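Local coordinates for protein gluconate kinase (Lactobacillus acidophilus, PDB 3LL3) that probably phosphorylates a sugar or sugar acid at the expense of ATP, as an FGGY-family carbohydrate kinase, and binds ATP and D-xylulose, at residues 242-247 with 264-269; 255-260 with 395-400; 379-384 with 415-420; 421-426 with 459-464. All coordinates share one frame; numbering follows the deposited sequence.

How the interactions relate
Three of the four contacts belong to the same mixed sheet of the actin-like C-terminal domain, and their chemistry changes with their place in it. Interaction 2 joins two central parallel strands by backbone hydrogen bonds, largely buried and ending at ATP. Interaction 4 adds an antiparallel strand at the sheet's outer edge, so that one side of it is exposed. Interactions 1 and 3 have no hydrogen bonds between their segments and rely on side chains: in interaction 1 a helix leans on the strand next to interaction 2, near D-xylulose, while in interaction 3 two helices meet through aromatic rings. Backbone bonds connect strand 396-400 of interaction 2 with strand 421-424 of interaction 4.

Interaction 1: 242-247 with 264-269; sequences LSTIGV and AIRTIV
Thr244 and Ile268 bring helix 239-245 against strand 263-269, a strand of the large mixed sheet in the actin-like fold of FGGY kinases. The helix packs on this strand of the C-terminal sheet through side chains, with no hydrogen bond between the two segments. The tight part of the contact centres on Thr244, which meets Ile268 with its methyl and Arg266 with its hydroxyl. Ile268 CD1 reaches the helix, 3.7 Å from Ile245 CG2. The same methyl is 3.9 Å from Thr244 CG2, and the side chains of Thr244 and Ile268 run side by side in opposite senses. Leu291 of strand 289-296 touches both of these residues, and the side chain of Ile245 also touches Ala433 of helix 429-441. On its other branch Thr244 OG1 lies 3.2 Å from Arg266 CD, while the hydroxyl is hydrogen-bonded to Gly240 O, one helical turn back.

The looser side is that of the partly exposed Ser243, whose CB comes no nearer than 3.9 Å to Arg266 NH1. Arg266 itself is buried. It leaves its strand with CG beside the backbone N (chi1 -54°) and then runs extended to NE, its side chain reaching the D-xylulose pocket. Ala264 CB sits 3.4 Å above the plane of the Arg266 guanidinium, nearer its margin than its middle.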
loop_
_atom_site.group_PDB
_atom_site.type_symbol
_atom_site.label_atom_id
_atom_site.label_comp_id
_atom_site.label_asym_id
_atom_site.label_seq_id
_atom_site.Cartn_x
_atom_site.Cartn_y
_atom_site.Cartn_z
ATOM N N LEU A 242 -2.094 27.977 -23.517
ATOM C CA LEU A 242 -0.846 28.310 -24.172
ATOM C C LEU A 242 0.172 27.155 -24.123
ATOM O O LEU A 242 0.868 26.908 -25.108
ATOM C CB LEU A 242 -0.263 29.592 -23.589
ATOM C CG LEU A 242 -1.094 30.834 -23.947
ATOM C CD1 LEU A 242 -0.475 32.108 -23.388
ATOM C CD2 LEU A 242 -1.263 30.944 -25.444
ATOM N N SER A 243 0.263 26.475 -22.982
ATOM C CA SER A 243 1.140 25.324 -22.845
ATOM C C SER A 243 0.759 24.216 -23.823
ATOM O O SER A 243 1.609 23.448 -24.229
ATOM C CB SER A 243 1.096 24.766 -21.421
ATOM O OG SER A 243 1.814 25.620 -20.560
ATOM N N THR A 244 -0.526 24.129 -24.170
ATOM C CA THR A 244 -1.015 23.121 -25.113
ATOM C C THR A 244 -0.673 23.471 -26.573
ATOM O O THR A 244 -0.027 22.665 -27.289
ATOM C CB THR A 244 -2.535 22.902 -24.961
ATOM O OG1 THR A 244 -2.838 22.625 -23.593
ATOM C CG2 THR A 244 -2.996 21.727 -25.829
ATOM N N ILE A 245 -1.083 24.656 -27.028
ATOM C CA ILE A 245 -0.683 25.052 -28.371
ATOM C C ILE A 245 0.835 25.277 -28.456
ATOM O O ILE A 245 1.418 25.124 -29.516
ATOM C CB ILE A 245 -1.447 26.282 -28.919
ATOM C CG1 ILE A 245 -1.028 27.566 -28.200
ATOM C CG2 ILE A 245 -2.961 26.070 -28.826
ATOM C CD1 ILE A 245 -1.539 28.851 -28.899
ATOM N N GLY A 246 1.469 25.626 -27.336
ATOM C CA GLY A 246 2.916 25.812 -27.284
ATOM C C GLY A 246 3.760 24.550 -27.501
ATOM O O GLY A 246 4.996 24.634 -27.673
ATOM N N VAL A 247 3.107 23.390 -27.476
ATOM C CA VAL A 247 3.755 22.118 -27.810
ATOM C C VAL A 247 3.174 21.564 -29.106
ATOM O O VAL A 247 3.304 20.376 -29.420
ATOM C CB VAL A 247 3.678 21.072 -26.662
ATOM C CG1 VAL A 247 4.401 21.588 -25.411
ATOM C CG2 VAL A 247 2.223 20.652 -26.347
ATOM N N ALA A 264 -0.321 17.523 -16.032
ATOM C CA ALA A 264 -1.571 17.823 -16.709
ATOM C C ALA A 264 -1.643 17.068 -18.030
ATOM O O ALA A 264 -0.636 16.934 -18.730
ATOM C CB ALA A 264 -1.703 19.320 -16.941
ATOM N N ILE A 265 -2.821 16.533 -18.341
ATOM C CA ILE A 265 -3.123 16.015 -19.675
ATOM C C ILE A 265 -4.215 16.875 -20.334
ATOM O O ILE A 265 -5.250 17.152 -19.719
ATOM C CB ILE A 265 -3.527 14.508 -19.639
ATOM C CG1 ILE A 265 -3.717 13.967 -21.066
ATOM C CG2 ILE A 265 -4.757 14.271 -18.787
ATOM C CD1 ILE A 265 -2.368 13.733 -21.811
ATOM N N ARG A 266 -3.982 17.312 -21.571
ATOM C CA ARG A 266 -4.911 18.209 -22.255
ATOM C C ARG A 266 -5.012 17.954 -23.752
ATOM O O ARG A 266 -4.082 17.441 -24.386
ATOM C CB ARG A 266 -4.456 19.646 -22.111
ATOM C CG ARG A 266 -4.218 20.105 -20.717
ATOM C CD ARG A 266 -3.638 21.488 -20.763
ATOM N NE ARG A 266 -3.292 21.992 -19.443
ATOM C CZ ARG A 266 -2.046 22.156 -19.002
ATOM N NH1 ARG A 266 -1.002 21.854 -19.784
ATOM N NH2 ARG A 266 -1.851 22.640 -17.773
ATOM N N THR A 267 -6.130 18.385 -24.314
ATOM C CA THR A 267 -6.358 18.279 -25.740
ATOM C C THR A 267 -7.376 19.335 -26.158
ATOM O O THR A 267 -8.150 19.805 -25.335
ATOM C CB THR A 267 -6.842 16.858 -26.121
ATOM O OG1 THR A 267 -6.762 16.692 -27.542
ATOM C CG2 THR A 267 -8.287 16.621 -25.639
ATOM N N ILE A 268 -7.371 19.709 -27.432
ATOM C CA ILE A 268 -8.254 20.755 -27.927
ATOM C C ILE A 268 -9.233 20.152 -28.921
ATOM O O ILE A 268 -8.820 19.457 -29.859
ATOM C CB ILE A 268 -7.431 21.877 -28.577
ATOM C CG1 ILE A 268 -6.628 22.611 -27.496
ATOM C CG2 ILE A 268 -8.330 22.833 -29.366
ATOM C CD1 ILE A 268 -5.601 23.572 -28.019
ATOM N N VAL A 269 -10.525 20.397 -28.696
ATOM C CA VAL A 269 -11.583 19.814 -29.523
ATOM C C VAL A 269 -12.419 20.926 -30.151
ATOM O O VAL A 269 -12.315 22.089 -29.735
ATOM C CB VAL A 269 -12.484 18.848 -28.710
ATOM C CG1 VAL A 269 -11.677 17.662 -28.245
ATOM C CG2 VAL A 269 -13.083 19.569 -27.496
#

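Interaction 2: 255-260 with 395-400; sequences CALNVG and VAINAT. With ATP (adenosine-5'-triphosphate), chain C.
Ile397 packs its side chain along Leu257 and Cys255 on one face of the sheet, and its branches meet different partners. From CB, the CG2 branch stands anti to the backbone N and presses on Leu257 CB at 3.4 Å, tighter than ordinary van der Waals contact. The other branch starts beside the backbone N (chi1 -52°), where CG1 meets Val419. A further turn (chi2 -60°) carries the tip, CD1, to Cys255 CB at 3.9 Å.

Beneath these side chains lies a parallel beta pair at the centre of the mixed sheet, its short segments inclined at 29°. Asn398 N donates to Cys255 O at 2.9 Å, and Leu257 N returns a bond to Asn398 O at 3.0 Å. The alternation continues as Thr400 N binds Leu257 O and Val259 N binds Thr400 O, whereas the bond from Cys255 N to Ala396 O at the far end is weak.

On the opposite face Asn258 and Thr400 cross at about a right angle, the amide of Asn258 lying close to Thr400 OG1. An alanine at Asn258 would probably leave that hydroxyl without its close polar neighbour. As in other actin-like ATPases, the hairpin turn after strand 254-259 reaches the nucleotide: Gly260 CA lies 3.1 Å from ATP O5'.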
loop_
_atom_site.group_PDB
_atom_site.type_symbol
_atom_site.label_atom_id
_atom_site.label_comp_id
_atom_site.label_asym_id
_atom_site.label_seq_id
_atom_site.Cartn_x
_atom_site.Cartn_y
_atom_site.Cartn_z
ATOM N N CYS A 255 -2.516 15.130 -27.984
ATOM C CA CYS A 255 -2.735 15.552 -26.594
ATOM C C CYS A 255 -1.433 16.188 -26.110
ATOM O O CYS A 255 -0.359 15.882 -26.629
ATOM C CB CYS A 255 -3.039 14.343 -25.699
ATOM S SG CYS A 255 -4.687 13.593 -25.886
ATOM N N ALA A 256 -1.507 17.049 -25.110
ATOM C CA ALA A 256 -0.301 17.542 -24.459
ATOM C C ALA A 256 -0.217 16.986 -23.035
ATOM O O ALA A 256 -1.171 17.093 -22.245
ATOM C CB ALA A 256 -0.256 19.069 -24.461
ATOM N N LEU A 257 0.911 16.352 -22.736
ATOM C CA LEU A 257 1.187 15.791 -21.410
ATOM C C LEU A 257 2.379 16.547 -20.827
ATOM O O LEU A 257 3.504 16.498 -21.364
ATOM C CB LEU A 257 1.552 14.313 -21.520
ATOM C CG LEU A 257 2.084 13.688 -20.225
ATOM C CD1 LEU A 257 0.935 13.614 -19.211
ATOM C CD2 LEU A 257 2.679 12.334 -20.479
ATOM N N ASN A 258 2.157 17.261 -19.739
ATOM C CA ASN A 258 3.278 17.889 -19.075
ATOM C C ASN A 258 3.370 17.327 -17.679
ATOM O O ASN A 258 2.355 17.189 -16.986
ATOM C CB ASN A 258 3.106 19.388 -19.003
ATOM C CG ASN A 258 4.248 20.061 -18.274
ATOM O OD1 ASN A 258 5.343 20.217 -18.816
ATOM N ND2 ASN A 258 3.997 20.469 -17.038
ATOM N N VAL A 259 4.576 16.989 -17.256
ATOM C CA VAL A 259 4.752 16.457 -15.908
ATOM C C VAL A 259 6.003 17.015 -15.271
ATOM O O VAL A 259 7.122 16.629 -15.607
ATOM C CB VAL A 259 4.800 14.927 -15.873
ATOM C CG1 VAL A 259 4.714 14.448 -14.445
ATOM C CG2 VAL A 259 3.692 14.319 -16.707
ATOM N N GLY A 260 5.806 17.955 -14.364
ATOM C CA GLY A 260 6.894 18.463 -13.567
ATOM C C GLY A 260 6.623 18.042 -12.143
ATOM O O GLY A 260 6.423 16.853 -11.866
ATOM N N VAL A 395 -2.808 10.491 -32.111
ATOM C CA VAL A 395 -1.713 9.812 -32.810
ATOM C C VAL A 395 -0.352 10.112 -32.176
ATOM O O VAL A 395 0.666 9.574 -32.575
ATOM C CB VAL A 395 -1.679 10.221 -34.302
ATOM C CG1 VAL A 395 -3.030 9.975 -34.935
ATOM C CG2 VAL A 395 -1.289 11.697 -34.447
ATOM N N ALA A 396 -0.331 11.014 -31.208
ATOM C CA ALA A 396 0.900 11.347 -30.515
ATOM C C ALA A 396 0.557 12.101 -29.243
ATOM O O ALA A 396 -0.487 12.740 -29.156
ATOM C CB ALA A 396 1.823 12.175 -31.390
ATOM N N ILE A 397 1.442 11.987 -28.264
ATOM C CA ILE A 397 1.392 12.761 -27.044
ATOM C C ILE A 397 2.607 13.658 -27.084
ATOM O O ILE A 397 3.747 13.162 -27.117
ATOM C CB ILE A 397 1.540 11.880 -25.780
ATOM C CG1 ILE A 397 0.538 10.718 -25.781
ATOM C CG2 ILE A 397 1.410 12.745 -24.534
ATOM C CD1 ILE A 397 -0.890 11.132 -25.812
ATOM N N ASN A 398 2.376 14.968 -27.126
ATOM C CA ASN A 398 3.463 15.934 -27.060
ATOM C C ASN A 398 3.817 16.225 -25.612
ATOM O O ASN A 398 3.015 16.801 -24.877
ATOM C CB ASN A 398 3.085 17.217 -27.802
ATOM C CG ASN A 398 2.700 16.951 -29.245
ATOM O OD1 ASN A 398 2.334 17.858 -29.992
ATOM N ND2 ASN A 398 2.779 15.702 -29.643
ATOM N N ALA A 399 5.027 15.838 -25.221
ATOM C CA ALA A 399 5.395 15.714 -23.817
ATOM C C ALA A 399 6.508 16.637 -23.364
ATOM O O ALA A 399 7.516 16.807 -24.051
ATOM C CB ALA A 399 5.779 14.263 -23.514
ATOM N N THR A 400 6.343 17.181 -22.170
ATOM C CA THR A 400 7.321 18.075 -21.580
ATOM C C THR A 400 7.335 17.849 -20.072
ATOM O O THR A 400 6.464 17.167 -19.544
ATOM C CB THR A 400 6.933 19.551 -21.827
ATOM O OG1 THR A 400 5.596 19.781 -21.367
ATOM C CG2 THR A 400 7.005 19.907 -23.324
HETATM P PG ATP C . 8.588 24.911 -13.828
HETATM O O1G ATP C . 10.100 24.813 -13.144
HETATM O O2G ATP C . 8.716 25.051 -15.478
HETATM O O3G ATP C . 7.862 26.043 -13.256
HETATM P PB ATP C . 8.238 22.515 -12.296
HETATM O O1B ATP C . 7.101 21.329 -12.222
HETATM O O2B ATP C . 8.380 23.214 -11.025
HETATM O O3B ATP C . 7.739 23.530 -13.512
HETATM P PA ATP C . 10.097 20.628 -13.603
HETATM O O1A ATP C . 9.250 20.471 -14.998
HETATM O O2A ATP C . 11.534 20.694 -13.831
HETATM O O3A ATP C . 9.753 21.958 -12.678
HETATM O "O5'" ATP C . 9.790 19.270 -12.728
HETATM C "C5'" ATP C . 10.236 19.222 -11.393
HETATM C "C4'" ATP C . 10.252 17.778 -10.953
HETATM O "O4'" ATP C . 11.085 16.865 -11.648
HETATM C "C3'" ATP C . 10.309 17.396 -9.443
HETATM O "O3'" ATP C . 9.066 17.202 -8.837
HETATM C "C2'" ATP C . 11.358 16.227 -9.383
HETATM O "O2'" ATP C . 11.066 15.274 -8.398
HETATM C "C1'" ATP C . 11.323 15.758 -10.822
HETATM N N9 ATP C . 12.589 15.219 -11.298
HETATM C C8 ATP C . 13.810 15.786 -11.239
HETATM N N7 ATP C . 14.692 14.924 -11.947
HETATM C C5 ATP C . 13.939 13.834 -12.442
HETATM C C6 ATP C . 14.290 12.703 -13.214
HETATM N N6 ATP C . 15.667 12.544 -13.666
HETATM N N1 ATP C . 13.357 11.809 -13.560
HETATM C C2 ATP C . 12.046 11.967 -13.171
HETATM N N3 ATP C . 11.713 13.077 -12.415
HETATM C C4 ATP C . 12.661 13.989 -12.063
#

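Interaction 3: 379-384 with 415-420; sequences NLYDAA and NIFNVP
The rings of Tyr381 and Phe417 meet edge-to-face, a T-shaped pair with centroids 5.2 Å apart and planes at 68°. Tyr381 supplies the edge: its CD1 stands 3.7 Å above one face of the Phe417 ring, off its centre, and Phe417 CD1 in turn lies in the plane of the tyrosine at its edge. One face of Tyr381 is taken by a carbonyl, Ile416 O, placed 3.7 Å above the plane and over the ring centre. Tyr381 CB lies over the Phe417 face, a CH-pi contact 4.2 Å from the centroid.

CG of Tyr381 is anti to the backbone N (chi1 177°); the ring beyond it meets the C-terminal end of helix 407-417. This second helix is the connection in a beta-alpha-beta crossover: it follows strand 396-400 and leads into its parallel neighbour, strand 421-424. Asn418, with positive phi, is the first residue to leave the helical course.

The Phe417 ring also meets two other residues of helix 365-388: Ala384 CB is 3.5 Å from its CE1, and Leu380 CB lies near its CZ. An alanine in place of Phe417 would probably open a gap beside Ala384 and Leu380 and deprive the Tyr381 edge of the face it packs on. Tyr381 has another aromatic neighbour in Phe475 of helix 465-485, again edge-to-face. Ile416 CG2 packs on Tyr381 CB at 3.8 Å, while the side chain of Ile416 also touches Ile377 and Phe378.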
loop_
_atom_site.group_PDB
_atom_site.type_symbol
_atom_site.label_atom_id
_atom_site.label_comp_id
_atom_site.label_asym_id
_atom_site.label_seq_id
_atom_site.Cartn_x
_atom_site.Cartn_y
_atom_site.Cartn_z
ATOM N N ASN A 379 -1.678 6.862 -13.285
ATOM C CA ASN A 379 -2.640 7.863 -12.828
ATOM C C ASN A 379 -2.904 8.874 -13.963
ATOM O O ASN A 379 -4.046 9.217 -14.253
ATOM C CB ASN A 379 -2.077 8.553 -11.583
ATOM C CG ASN A 379 -3.017 9.595 -10.991
ATOM O OD1 ASN A 379 -2.579 10.690 -10.628
ATOM N ND2 ASN A 379 -4.292 9.258 -10.872
ATOM N N LEU A 380 -1.827 9.313 -14.603
ATOM C CA LEU A 380 -1.909 10.207 -15.759
ATOM C C LEU A 380 -2.641 9.553 -16.927
ATOM O O LEU A 380 -3.364 10.219 -17.666
ATOM C CB LEU A 380 -0.504 10.640 -16.199
ATOM C CG LEU A 380 0.207 11.645 -15.281
ATOM C CD1 LEU A 380 1.733 11.572 -15.457
ATOM C CD2 LEU A 380 -0.299 13.056 -15.478
ATOM N N TYR A 381 -2.437 8.253 -17.109
ATOM C CA TYR A 381 -3.100 7.553 -18.199
ATOM C C TYR A 381 -4.571 7.390 -17.887
ATOM O O TYR A 381 -5.410 7.365 -18.785
ATOM C CB TYR A 381 -2.455 6.194 -18.431
ATOM C CG TYR A 381 -3.120 5.367 -19.501
ATOM C CD1 TYR A 381 -3.119 5.776 -20.835
ATOM C CD2 TYR A 381 -3.730 4.173 -19.185
ATOM C CE1 TYR A 381 -3.722 5.001 -21.817
ATOM C CE2 TYR A 381 -4.327 3.394 -20.148
ATOM C CZ TYR A 381 -4.320 3.803 -21.466
ATOM O OH TYR A 381 -4.911 2.998 -22.421
ATOM N N ASP A 382 -4.865 7.266 -16.597
ATOM C CA ASP A 382 -6.236 7.200 -16.089
ATOM C C ASP A 382 -6.960 8.515 -16.455
ATOM O O ASP A 382 -8.082 8.508 -16.984
ATOM C CB ASP A 382 -6.167 6.995 -14.563
ATOM C CG ASP A 382 -7.530 6.743 -13.915
ATOM O OD1 ASP A 382 -8.554 6.741 -14.620
ATOM O OD2 ASP A 382 -7.568 6.521 -12.683
ATOM N N ALA A 383 -6.309 9.643 -16.190
ATOM C CA ALA A 383 -6.890 10.947 -16.524
ATOM C C ALA A 383 -7.008 11.106 -18.040
ATOM O O ALA A 383 -8.051 11.487 -18.541
ATOM C CB ALA A 383 -6.085 12.091 -15.920
ATOM N N ALA A 384 -5.944 10.788 -18.768
ATOM C CA ALA A 384 -5.984 10.836 -20.235
ATOM C C ALA A 384 -7.136 10.007 -20.823
ATOM O O ALA A 384 -7.813 10.436 -21.749
ATOM C CB ALA A 384 -4.654 10.378 -20.817
ATOM N N ASN A 415 4.878 3.158 -23.577
ATOM C CA ASN A 415 4.398 1.801 -23.347
ATOM C C ASN A 415 3.040 1.706 -22.622
ATOM O O ASN A 415 2.224 0.837 -22.941
ATOM C CB ASN A 415 5.462 0.999 -22.599
ATOM C CG ASN A 415 6.726 0.801 -23.425
ATOM O OD1 ASN A 415 6.737 1.069 -24.624
ATOM N ND2 ASN A 415 7.793 0.338 -22.784
ATOM N N ILE A 416 2.818 2.593 -21.647
ATOM C CA ILE A 416 1.554 2.646 -20.911
ATOM C C ILE A 416 0.432 3.309 -21.711
ATOM O O ILE A 416 -0.670 2.762 -21.800
ATOM C CB ILE A 416 1.732 3.340 -19.549
ATOM C CG1 ILE A 416 2.496 2.409 -18.599
ATOM C CG2 ILE A 416 0.385 3.748 -18.960
ATOM C CD1 ILE A 416 2.926 3.077 -17.310
ATOM N N PHE A 417 0.702 4.475 -22.290
ATOM C CA PHE A 417 -0.279 5.146 -23.149
ATOM C C PHE A 417 -0.501 4.392 -24.470
ATOM O O PHE A 417 -1.564 4.493 -25.077
ATOM C CB PHE A 417 0.133 6.603 -23.439
ATOM C CG PHE A 417 -0.127 7.569 -22.295
ATOM C CD1 PHE A 417 -1.054 8.590 -22.432
ATOM C CD2 PHE A 417 0.571 7.464 -21.098
ATOM C CE1 PHE A 417 -1.295 9.498 -21.381
ATOM C CE2 PHE A 417 0.350 8.354 -20.053
ATOM C CZ PHE A 417 -0.599 9.373 -20.187
ATOM N N ASN A 418 0.496 3.628 -24.908
ATOM C CA ASN A 418 0.417 2.910 -26.186
ATOM C C ASN A 418 0.152 3.852 -27.365
ATOM O O ASN A 418 -0.609 3.521 -28.279
ATOM C CB ASN A 418 -0.650 1.817 -26.179
ATOM C CG ASN A 418 -0.384 0.738 -27.241
ATOM O OD1 ASN A 418 0.728 0.632 -27.763
ATOM N ND2 ASN A 418 -1.398 -0.059 -27.556
ATOM N N VAL A 419 0.757 5.033 -27.306
ATOM C CA VAL A 419 0.797 5.958 -28.430
ATOM C C VAL A 419 2.213 6.565 -28.433
ATOM O O VAL A 419 2.898 6.569 -27.399
ATOM C CB VAL A 419 -0.312 7.062 -28.338
ATOM C CG1 VAL A 419 -1.670 6.470 -27.998
ATOM C CG2 VAL A 419 0.038 8.082 -27.315
ATOM N N PRO A 420 2.683 7.043 -29.593
ATOM C CA PRO A 420 4.040 7.593 -29.578
ATOM C C PRO A 420 4.148 8.832 -28.686
ATOM O O PRO A 420 3.218 9.648 -28.624
ATOM C CB PRO A 420 4.288 7.958 -31.044
ATOM C CG PRO A 420 3.308 7.121 -31.818
ATOM C CD PRO A 420 2.104 7.034 -30.946
#

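Interaction 4: 421-426 with 459-464; sequences IVTMKE and KVYFPN
Ile421 O gathers three groups from Tyr461 and Val460. Tyr461 N donates to it in the carbonyl plane at 2.7 Å, the shortest hydrogen bond of this pair of segments. Val460 CA adds a CA-H...O contact at 3.3 Å, and the oxygen also lies at the edge of the Tyr461 ring, in its plane, 3.6 Å from Tyr461 CD2. The frame is an antiparallel beta pair in which strand 457-461 forms the outermost strand of the large mixed sheet, next to strand 421-424. Ile421 and Tyr461 are a hydrogen-bonded pair, closed by the return bond from Ile421 N to Tyr461 O; Val422 and Val460 form the non-hydrogen-bonded pair that follows.

Lys459 O receives Thr423 N at 2.8 Å, nearly in line with its C=O bond. Thr423 OG1, held between its own backbone N and carbonyl carbon (chi1 50°), lies 3.0 Å from Lys459 O. That rotation leaves Thr423 CG2 3.9 Å from Tyr461 CE2, the two side chains crossing at a slant.

The two faces differ. Ile421, Thr423 and Tyr461 face helix 407-417, where Tyr461 OH is hydrogen-bonded to Asp407 and Arg410. On the other face Val422 CG2 and CG1 of the exposed Val460 touch loosely at 4.3 Å. Beyond the strand Asn464 occupies the N-cap of helix 465-485, its OD1 accepting from Glu467 N. Back at the exposed face, Val460 CG1 lies 3.8 Å above the plane of the Phe462 ring, closer to its border than to its centre.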
loop_
_atom_site.group_PDB
_atom_site.type_symbol
_atom_site.label_atom_id
_atom_site.label_comp_id
_atom_site.label_asym_id
_atom_site.label_seq_id
_atom_site.Cartn_x
_atom_site.Cartn_y
_atom_site.Cartn_z
ATOM N N ILE A 421 5.282 8.955 -28.001
ATOM C CA ILE A 421 5.574 10.108 -27.167
ATOM C C ILE A 421 6.545 11.010 -27.934
ATOM O O ILE A 421 7.617 10.560 -28.370
ATOM C CB ILE A 421 6.209 9.666 -25.820
ATOM C CG1 ILE A 421 5.227 8.803 -25.003
ATOM C CG2 ILE A 421 6.765 10.867 -25.055
ATOM C CD1 ILE A 421 4.106 9.579 -24.378
ATOM N N VAL A 422 6.152 12.265 -28.135
ATOM C CA VAL A 422 6.994 13.243 -28.813
ATOM C C VAL A 422 7.500 14.297 -27.849
ATOM O O VAL A 422 6.710 15.048 -27.277
ATOM C CB VAL A 422 6.229 13.953 -29.943
ATOM C CG1 VAL A 422 7.143 14.924 -30.662
ATOM C CG2 VAL A 422 5.626 12.937 -30.891
ATOM N N THR A 423 8.814 14.365 -27.669
ATOM C CA THR A 423 9.393 15.362 -26.786
ATOM C C THR A 423 9.688 16.606 -27.608
ATOM O O THR A 423 9.809 16.531 -28.827
ATOM C CB THR A 423 10.662 14.853 -26.084
ATOM O OG1 THR A 423 11.549 14.288 -27.059
ATOM C CG2 THR A 423 10.302 13.793 -25.071
HETATM N N MSE A 424 9.770 17.750 -26.944
HETATM C CA MSE A 424 9.839 19.034 -27.641
HETATM C C MSE A 424 11.172 19.703 -27.389
HETATM O O MSE A 424 11.780 19.527 -26.332
HETATM C CB MSE A 424 8.709 19.965 -27.175
HETATM C CG MSE A 424 7.355 19.280 -27.101
HETATM SE SE MSE A 424 6.739 18.634 -28.859
HETATM C CE MSE A 424 6.785 20.382 -29.794
ATOM N N LYS A 425 11.622 20.482 -28.361
ATOM C CA LYS A 425 12.861 21.234 -28.197
ATOM C C LYS A 425 12.712 22.291 -27.108
ATOM O O LYS A 425 13.655 22.541 -26.356
ATOM C CB LYS A 425 13.321 21.843 -29.528
ATOM C CG LYS A 425 13.747 20.777 -30.540
ATOM C CD LYS A 425 14.280 21.363 -31.851
ATOM C CE LYS A 425 14.616 20.236 -32.839
ATOM N NZ LYS A 425 14.790 20.722 -34.246
ATOM N N GLU A 426 11.519 22.879 -27.002
ATOM C CA GLU A 426 11.274 23.941 -26.020
ATOM C C GLU A 426 10.312 23.572 -24.892
ATOM O O GLU A 426 9.112 23.343 -25.111
ATOM C CB GLU A 426 10.764 25.209 -26.706
ATOM C CG GLU A 426 10.564 26.370 -25.720
ATOM C CD GLU A 426 11.846 26.675 -24.957
ATOM O OE1 GLU A 426 11.811 26.706 -23.706
ATOM O OE2 GLU A 426 12.898 26.856 -25.621
ATOM N N LYS A 459 12.541 14.456 -30.000
ATOM C CA LYS A 459 12.665 12.994 -30.106
ATOM C C LYS A 459 11.298 12.314 -30.068
ATOM O O LYS A 459 10.373 12.831 -29.436
ATOM C CB LYS A 459 13.536 12.441 -28.972
ATOM C CG LYS A 459 15.001 12.262 -29.345
ATOM C CD LYS A 459 15.887 13.333 -28.761
ATOM C CE LYS A 459 16.393 12.926 -27.391
ATOM N NZ LYS A 459 17.694 12.230 -27.509
ATOM N N VAL A 460 11.164 11.174 -30.746
ATOM C CA VAL A 460 9.930 10.398 -30.689
ATOM C C VAL A 460 10.205 9.022 -30.053
ATOM O O VAL A 460 11.240 8.391 -30.322
ATOM C CB VAL A 460 9.314 10.172 -32.070
ATOM C CG1 VAL A 460 7.958 9.508 -31.937
ATOM C CG2 VAL A 460 9.214 11.473 -32.846
ATOM N N TYR A 461 9.287 8.572 -29.209
ATOM C CA TYR A 461 9.395 7.263 -28.573
ATOM C C TYR A 461 8.183 6.424 -28.949
ATOM O O TYR A 461 7.066 6.770 -28.574
ATOM C CB TYR A 461 9.465 7.436 -27.051
ATOM C CG TYR A 461 10.668 8.242 -26.612
ATOM C CD1 TYR A 461 11.816 7.615 -26.144
ATOM C CD2 TYR A 461 10.663 9.625 -26.684
ATOM C CE1 TYR A 461 12.913 8.340 -25.749
ATOM C CE2 TYR A 461 11.757 10.358 -26.294
ATOM C CZ TYR A 461 12.886 9.712 -25.828
ATOM O OH TYR A 461 13.997 10.448 -25.446
ATOM N N PHE A 462 8.390 5.335 -29.696
ATOM C CA PHE A 462 7.273 4.464 -30.052
ATOM C C PHE A 462 7.051 3.387 -29.000
ATOM O O PHE A 462 8.007 2.915 -28.391
ATOM C CB PHE A 462 7.487 3.816 -31.418
ATOM C CG PHE A 462 7.663 4.809 -32.528
ATOM C CD1 PHE A 462 8.932 5.280 -32.855
ATOM C CD2 PHE A 462 6.567 5.285 -33.231
ATOM C CE1 PHE A 462 9.104 6.234 -33.877
ATOM C CE2 PHE A 462 6.735 6.225 -34.264
ATOM C CZ PHE A 462 8.016 6.695 -34.580
ATOM N N PRO A 463 5.784 3.003 -28.778
ATOM C CA PRO A 463 5.464 1.934 -27.821
ATOM C C PRO A 463 6.202 0.652 -28.194
ATOM O O PRO A 463 6.208 0.273 -29.357
ATOM C CB PRO A 463 3.957 1.743 -27.998
ATOM C CG PRO A 463 3.479 3.093 -28.523
ATOM C CD PRO A 463 4.581 3.546 -29.430
ATOM N N ASN A 464 6.859 0.034 -27.222
ATOM C CA ASN A 464 7.399 -1.308 -27.379
ATOM C C ASN A 464 6.235 -2.292 -27.164
ATOM O O ASN A 464 5.608 -2.309 -26.096
ATOM C CB ASN A 464 8.554 -1.508 -26.391
ATOM C CG ASN A 464 9.047 -2.934 -26.341
ATOM O OD1 ASN A 464 8.309 -3.847 -25.965
ATOM N ND2 ASN A 464 10.319 -3.133 -26.690
#